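Local coordinates for short-chain dehydrogenase/reductase SDR (Burkholderia phymatum, PDB 5IG2), which binds NAD in a Rossmann-fold domain and probably catalyses NAD-dependent oxidation of a CH-OH group or the reverse carbonyl reduction, as short-chain dehydrogenases/reductases do, at residues B[29-34]-B[41-46]; B[135-138]-B[143-146]; B[243-248]-B[260-265]. All blocks are in the same frame, centred on the assembly; numbering follows the deposited sequence.

Contact 1: residues B[29-34]-B[41-46]; sequences AFAEKG and LVLADV. With NAD (nicotinamide-adenine-dinucleotide), chain F.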
# COMPACT_ATOMS: atom_id res chain seq x y z
N ALA B 29 35.08 -6.90 24.06
CA ALA B 29 34.83 -5.47 24.16
C ALA B 29 36.11 -4.69 24.45
O ALA B 29 36.30 -3.58 23.93
CB ALA B 29 33.78 -5.21 25.25
N PHE B 30 37.00 -5.24 25.29
CA PHE B 30 38.32 -4.64 25.47
C PHE B 30 39.05 -4.53 24.13
O PHE B 30 39.70 -3.52 23.84
CB PHE B 30 39.16 -5.46 26.45
CG PHE B 30 38.62 -5.52 27.85
CD1 PHE B 30 37.84 -4.49 28.37
CD2 PHE B 30 38.92 -6.61 28.66
CE1 PHE B 30 37.36 -4.56 29.69
CE2 PHE B 30 38.45 -6.69 29.97
CZ PHE B 30 37.67 -5.67 30.48
N ALA B 31 38.99 -5.59 23.33
CA ALA B 31 39.69 -5.59 22.05
C ALA B 31 39.11 -4.54 21.12
O ALA B 31 39.85 -3.81 20.45
CB ALA B 31 39.62 -6.99 21.44
N GLU B 32 37.78 -4.42 21.09
CA GLU B 32 37.14 -3.40 20.27
C GLU B 32 37.54 -2.01 20.73
O GLU B 32 37.84 -1.14 19.90
CB GLU B 32 35.62 -3.56 20.32
CG GLU B 32 35.13 -4.82 19.64
CD GLU B 32 33.65 -5.07 19.91
OE1 GLU B 32 33.20 -4.80 21.04
OE2 GLU B 32 32.95 -5.55 18.99
N LYS B 33 37.54 -1.77 22.04
CA LYS B 33 37.93 -0.46 22.54
C LYS B 33 39.40 -0.18 22.26
O LYS B 33 39.75 0.92 21.81
CB LYS B 33 37.63 -0.37 24.05
CG LYS B 33 37.98 0.97 24.68
CD LYS B 33 37.18 2.11 24.08
CE LYS B 33 37.50 3.41 24.83
NZ LYS B 33 36.72 4.57 24.33
N GLY B 34 40.27 -1.17 22.49
CA GLY B 34 41.68 -0.99 22.17
C GLY B 34 41.90 -0.68 20.70
O GLY B 34 42.69 0.21 20.36
N LEU B 41 46.79 -5.44 18.87
CA LEU B 41 46.05 -6.39 19.69
C LEU B 41 46.62 -7.79 19.58
O LEU B 41 46.84 -8.29 18.47
CB LEU B 41 44.56 -6.43 19.30
CG LEU B 41 43.82 -5.09 19.39
CD1 LEU B 41 42.41 -5.25 18.87
CD2 LEU B 41 43.83 -4.56 20.83
N VAL B 42 46.85 -8.42 20.74
CA VAL B 42 47.16 -9.84 20.85
C VAL B 42 46.02 -10.48 21.62
O VAL B 42 45.89 -10.27 22.83
CB VAL B 42 48.52 -10.08 21.54
CG1 VAL B 42 48.83 -11.57 21.62
CG2 VAL B 42 49.62 -9.33 20.79
N LEU B 43 45.17 -11.24 20.93
CA LEU B 43 43.93 -11.76 21.51
C LEU B 43 44.05 -13.26 21.74
O LEU B 43 44.49 -14.00 20.86
CB LEU B 43 42.75 -11.44 20.59
CG LEU B 43 42.59 -9.96 20.21
CD1 LEU B 43 41.30 -9.73 19.43
CD2 LEU B 43 42.63 -9.07 21.44
N ALA B 44 43.64 -13.70 22.94
CA ALA B 44 43.83 -15.08 23.37
C ALA B 44 42.53 -15.65 23.91
O ALA B 44 41.79 -14.97 24.63
CB ALA B 44 44.93 -15.17 24.44
N ASP B 45 42.28 -16.92 23.60
CA ASP B 45 41.08 -17.61 24.05
C ASP B 45 41.26 -19.09 23.74
O ASP B 45 42.04 -19.45 22.87
CB ASP B 45 39.82 -17.05 23.37
CG ASP B 45 38.56 -17.19 24.23
OD1 ASP B 45 38.18 -18.34 24.55
OD2 ASP B 45 37.95 -16.15 24.57
N VAL B 46 40.56 -19.93 24.49
CA VAL B 46 40.56 -21.36 24.20
C VAL B 46 39.43 -21.73 23.23
O VAL B 46 39.45 -22.82 22.64
CB VAL B 46 40.46 -22.15 25.51
CG1 VAL B 46 39.05 -22.05 26.10
CG2 VAL B 46 40.90 -23.58 25.30
PA NAD F . 32.45 -14.90 28.46
O1A NAD F . 32.08 -16.32 28.54
O2A NAD F . 31.61 -14.09 27.45
O5B NAD F . 33.99 -14.66 28.13
C5B NAD F . 35.02 -15.38 28.84
C4B NAD F . 35.91 -16.01 27.81
O4B NAD F . 36.98 -16.71 28.47
C3B NAD F . 35.23 -17.01 26.86
O3B NAD F . 35.42 -16.65 25.49
C2B NAD F . 35.94 -18.34 27.17
O2B NAD F . 36.11 -19.15 26.02
C1B NAD F . 37.29 -17.85 27.68
N9A NAD F . 38.01 -18.81 28.50
C8A NAD F . 37.50 -19.66 29.44
N7A NAD F . 38.37 -20.50 29.93
C5A NAD F . 39.55 -20.18 29.27
C6A NAD F . 40.85 -20.71 29.33
N6A NAD F . 41.18 -21.79 30.06
N1A NAD F . 41.81 -20.13 28.58
C2A NAD F . 41.47 -19.10 27.79
N3A NAD F . 40.27 -18.53 27.63
C4A NAD F . 39.35 -19.12 28.40
O3 NAD F . 32.32 -14.22 29.89
PN NAD F . 32.75 -12.79 30.45
O1N NAD F . 33.14 -11.90 29.32
O2N NAD F . 31.68 -12.35 31.37
O5D NAD F . 34.02 -13.22 31.30
C5D NAD F . 35.17 -12.36 31.42
C4D NAD F . 35.50 -12.22 32.89
O4D NAD F . 34.51 -11.40 33.55
C3D NAD F . 35.56 -13.53 33.68
O3D NAD F . 36.70 -13.52 34.53
C2D NAD F . 34.29 -13.49 34.52
O2D NAD F . 34.44 -14.25 35.71
C1D NAD F . 34.22 -11.99 34.79
N1N NAD F . 32.87 -11.43 35.28
C2N NAD F . 31.78 -11.58 34.51
C3N NAD F . 30.56 -11.05 34.91
C7N NAD F . 29.35 -11.03 34.03
O7N NAD F . 28.23 -10.86 34.55
N7N NAD F . 29.50 -11.31 32.75
C4N NAD F . 30.50 -10.37 36.12
C5N NAD F . 31.64 -10.23 36.89
C6N NAD F . 32.82 -10.77 36.46
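Leu41 and Leu43, alternate residues on one face of strand 40-45, meet Ala31 of helix 25-36 in the first beta-alpha-beta unit of the Rossmann fold. Helix and strand run nearly antiparallel, at 172° between their short segments, with axes 9.6 Å apart. Leu41 begins the contact. One of its methyls, CD1, touches the Ala31 carbonyl O from one side, CD1 to O 3.3 Å, while the methyl CB of Ala31 lies farther off, at 4.2 Å from the same CD1. The second methyl of Leu41, CD2, turns to the backbone of Gly34, with 4.3 Å between CD2 and the Gly34 C; the lack of a side chain at Gly34 lets this part of the helix come close. Two residues on, Leu43 holds its fork against Ala31: CD2 and CD1 lie 3.7 and 3.8 Å from the Ala31 CB, so that both branches straddle one methyl. Both leucines also touch Val65 of the neighbouring strand, and Leu58 of helix 48-60 closes over Ala31 and Leu43. At the C-terminal end of the strand the chemistry changes. Asp45, its CG roughly anti to the backbone N (chi1 -151°), presents both carboxylate oxygens to the adenosine ribose of NAD: O2B donates to OD1 and O3B to OD2, each at 2.7 Å. Backbone N-H groups of Asp47 and Gly23 also bind OD1 and OD2 respectively, which should help to fix the carboxylate's rotation. Val46 then lays CG1 against the adenine, 3.7 Å from C5A. An acidic residue that grips both ribose hydroxyls is the familiar mark of NAD-preferring Rossmann enzymes; a 2'-phosphate here would probably be repelled, consistent with NAD as the bound cofactor.

Contact 2: residues B[135-138]-B[143-146]; sequences PIML and AAHI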
# COMPACT_ATOMS: atom_id res chain seq x y z
N PRO B 135 57.52 -9.33 34.41
CA PRO B 135 58.96 -9.11 34.15
C PRO B 135 59.22 -8.47 32.80
O PRO B 135 60.11 -7.62 32.68
CB PRO B 135 59.56 -10.52 34.22
CG PRO B 135 58.58 -11.32 34.99
CD PRO B 135 57.24 -10.76 34.64
N ILE B 136 58.46 -8.87 31.78
CA ILE B 136 58.61 -8.25 30.46
C ILE B 136 58.33 -6.76 30.55
O ILE B 136 59.10 -5.93 30.06
CB ILE B 136 57.69 -8.94 29.44
CG1 ILE B 136 58.07 -10.40 29.26
CG2 ILE B 136 57.73 -8.20 28.11
CD1 ILE B 136 57.00 -11.21 28.54
N MET B 137 57.22 -6.39 31.19
CA MET B 137 56.85 -4.99 31.29
C MET B 137 57.86 -4.20 32.11
O MET B 137 58.21 -3.07 31.76
CB MET B 137 55.46 -4.85 31.90
CG MET B 137 54.36 -5.39 31.03
SD MET B 137 52.81 -5.38 31.94
CE MET B 137 51.65 -5.64 30.59
N LEU B 138 58.33 -4.78 33.22
CA LEU B 138 59.32 -4.08 34.04
C LEU B 138 60.62 -3.84 33.26
O LEU B 138 61.26 -2.80 33.41
CB LEU B 138 59.59 -4.88 35.32
CG LEU B 138 58.42 -4.94 36.29
CD1 LEU B 138 58.63 -6.01 37.35
CD2 LEU B 138 58.23 -3.58 36.95
N ALA B 143 55.83 2.92 30.39
CA ALA B 143 54.53 2.82 31.04
C ALA B 143 53.84 1.54 30.60
O ALA B 143 53.78 1.22 29.41
CB ALA B 143 53.67 4.03 30.69
N ALA B 144 53.34 0.78 31.58
CA ALA B 144 52.60 -0.44 31.30
C ALA B 144 51.61 -0.66 32.43
O ALA B 144 51.74 -0.06 33.51
CB ALA B 144 53.53 -1.64 31.14
N HIS B 145 50.62 -1.52 32.19
CA HIS B 145 49.53 -1.68 33.14
C HIS B 145 48.91 -3.06 32.97
O HIS B 145 48.69 -3.51 31.84
CB HIS B 145 48.48 -0.57 32.94
CG HIS B 145 47.73 -0.21 34.19
ND1 HIS B 145 48.24 0.64 35.14
CD2 HIS B 145 46.49 -0.55 34.62
CE1 HIS B 145 47.36 0.80 36.11
NE2 HIS B 145 46.29 0.08 35.82
N ILE B 146 48.61 -3.70 34.09
CA ILE B 146 47.96 -5.01 34.14
C ILE B 146 46.58 -4.85 34.77
O ILE B 146 46.46 -4.31 35.88
CB ILE B 146 48.81 -6.00 34.95
CG1 ILE B 146 50.17 -6.21 34.28
CG2 ILE B 146 48.01 -7.31 35.18
CD1 ILE B 146 51.17 -6.93 35.15
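Met137 reaches from the last turns of helix 112-140 across to Ala144 and Ile146 at the start of strand 144-149, a helix-to-strand return of the Rossmann fold in which a short turn carries the chain from the helix into the central parallel sheet. Met137 alone makes the contact from the helix side. Its CG stands anti to the carbonyl carbon (chi1 -67°) and the chain beyond is extended, which carries the side chain out from the helix to the sheet, at a slant to the strand. The near part of that chain rests on Ala144: CB and CG both lie 3.8 Å from the Ala144 CB, the small methyl facing the root of the longer side chain. Farther out, the thioether meets Ile146, and here the two side chains cross at a slant. The sulfur makes the closest approach, Met137 SD to CG1 of Ile146 3.6 Å, with CE close behind. The terminal methyl of Ile146, CD1, comes to 3.9 Å from the same sulfur. Ala144 and Ile146 point to the helix, whereas His145 between them turns to the other face of the sheet, where its NE2 is hydrogen-bonded to Ser192. On the helix side of the sheet, Leu95 and Val189 of the two flanking strands also touch Met137, so the methionine is buried in an apolar layer that spans three strands. Trp108 of the second subunit packs on Pro135 and Leu138 of this same helix, which places the contact close to a subunit interface. No hydrogen bond links the two segments; the methionine's only approach to a polar atom across the contact is that of its methyl, with CE 3.9 Å from the His145 carbonyl O.

Contact 3: residues B[243-248]-B[260-265]; sequences TDVATL and ILTHPA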
# COMPACT_ATOMS: atom_id res chain seq x y z
N THR B 243 30.37 -3.42 26.22
CA THR B 243 30.94 -2.17 25.72
C THR B 243 31.09 -1.15 26.83
O THR B 243 32.09 -0.44 26.90
CB THR B 243 30.06 -1.61 24.59
OG1 THR B 243 30.02 -2.55 23.51
CG2 THR B 243 30.59 -0.28 24.08
N ASP B 244 30.08 -1.04 27.71
CA ASP B 244 30.15 -0.07 28.81
C ASP B 244 31.25 -0.45 29.78
O ASP B 244 31.98 0.43 30.27
CB ASP B 244 28.81 0.01 29.54
CG ASP B 244 27.66 0.44 28.63
OD1 ASP B 244 27.78 1.51 27.98
OD2 ASP B 244 26.65 -0.30 28.56
N VAL B 245 31.38 -1.73 30.10
CA VAL B 245 32.46 -2.18 30.96
C VAL B 245 33.81 -1.80 30.35
O VAL B 245 34.70 -1.29 31.04
CB VAL B 245 32.35 -3.70 31.21
CG1 VAL B 245 33.60 -4.23 31.94
CG2 VAL B 245 31.10 -4.00 32.02
N ALA B 246 33.96 -1.98 29.04
CA ALA B 246 35.21 -1.62 28.39
C ALA B 246 35.46 -0.13 28.48
O ALA B 246 36.58 0.31 28.79
CB ALA B 246 35.21 -2.09 26.93
N THR B 247 34.43 0.68 28.22
CA THR B 247 34.60 2.13 28.30
C THR B 247 35.07 2.54 29.69
O THR B 247 36.05 3.27 29.83
CB THR B 247 33.30 2.84 27.94
OG1 THR B 247 33.00 2.59 26.56
CG2 THR B 247 33.45 4.33 28.15
N LEU B 248 34.37 2.07 30.74
CA LEU B 248 34.74 2.45 32.10
C LEU B 248 36.12 1.91 32.46
O LEU B 248 36.88 2.58 33.18
CB LEU B 248 33.70 1.94 33.09
CG LEU B 248 32.29 2.53 32.92
CD1 LEU B 248 31.28 1.61 33.60
CD2 LEU B 248 32.23 3.93 33.50
N ILE B 260 38.05 -0.68 39.98
CA ILE B 260 37.08 -0.36 38.94
C ILE B 260 35.78 -1.07 39.29
O ILE B 260 35.62 -2.27 39.03
CB ILE B 260 37.57 -0.75 37.55
CG1 ILE B 260 39.05 -0.33 37.40
CG2 ILE B 260 36.68 -0.08 36.51
CD1 ILE B 260 39.74 -0.89 36.17
N LEU B 261 34.85 -0.34 39.90
CA LEU B 261 33.52 -0.85 40.24
C LEU B 261 32.55 -0.25 39.23
O LEU B 261 32.03 0.84 39.43
CB LEU B 261 33.14 -0.49 41.67
CG LEU B 261 33.50 -1.47 42.79
CD1 LEU B 261 34.96 -1.86 42.76
CD2 LEU B 261 33.14 -0.86 44.15
N THR B 262 32.32 -0.98 38.14
CA THR B 262 31.44 -0.49 37.09
C THR B 262 29.98 -0.41 37.53
O THR B 262 29.21 0.32 36.92
CB THR B 262 31.55 -1.40 35.87
OG1 THR B 262 31.21 -2.74 36.26
CG2 THR B 262 32.96 -1.38 35.33
N HIS B 263 29.59 -1.16 38.56
CA HIS B 263 28.22 -1.20 39.06
C HIS B 263 28.22 -0.74 40.52
O HIS B 263 28.14 -1.56 41.44
CB HIS B 263 27.63 -2.60 38.95
CG HIS B 263 27.52 -3.12 37.55
ND1 HIS B 263 28.62 -3.53 36.82
CD2 HIS B 263 26.44 -3.33 36.76
CE1 HIS B 263 28.22 -3.96 35.63
NE2 HIS B 263 26.90 -3.85 35.57
N PRO B 264 28.31 0.57 40.77
CA PRO B 264 28.43 1.05 42.16
C PRO B 264 27.20 0.79 43.00
O PRO B 264 27.28 0.91 44.23
CB PRO B 264 28.70 2.55 41.99
CG PRO B 264 28.05 2.89 40.69
CD PRO B 264 28.27 1.68 39.81
N ALA B 265 26.07 0.43 42.40
CA ALA B 265 24.92 0.05 43.20
C ALA B 265 25.24 -1.12 44.13
O ALA B 265 24.52 -1.33 45.12
CB ALA B 265 23.74 -0.30 42.29
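Apolar contacts dominate where Leu248 of helix 242-254 meets Thr262 in the loop that follows strand 259-260. The leucine sends one methyl to the threonine: CD1 lies 3.8 Å from Thr262 CB and just as far from its CG2, and the two side chains are slanted against each other. Longer approaches flank this pair. Ile260 brings CG2 to 4.3 Å from the Leu248 carbonyl O, and Val245 CG2 stands 4.4 Å from Thr262 OG1. Leu194 of the adjacent strand touches Val245, Ile260 and Thr262, and so is a neighbour shared by both segments.

The hydrogen bond is local to the loop. Thr262 OG1 lies between the backbone N and the carbonyl carbon (chi1 58°), a rotation that leaves CG2 for the helix and lets the hydroxyl meet His263 ND1 at 2.8 Å.

Val245 also packs on Phe26 and lies near Val199, both NAD-binding residues, so the helix borders the cofactor site. Thr262 thus divides its side chain, giving carbon to the helix and oxygen to its own loop, and the hydroxyl is satisfied within a largely apolar interface.

In the fold
From the N terminus the three contacts follow in series, none nested in or crossing another. Contact 1 closes first, where the turn after helix 25-36 brings the chain back as strand 40-45. Contact 2 closes the tighter turn between helix 112-140 and strand 144-149, farther across the same parallel sheet; its nearest atoms are about 10 Å from contact 1. Contact 3 comes last, linking helix 242-254 to the chain just beyond the edge strand 259-260. Contacts 1 and 3 touch directly, because Ala246 packs against Ala29, Phe30 and Lys33, joining the first helix of the fold to one of its last. Contacts 2 and 3 do not touch.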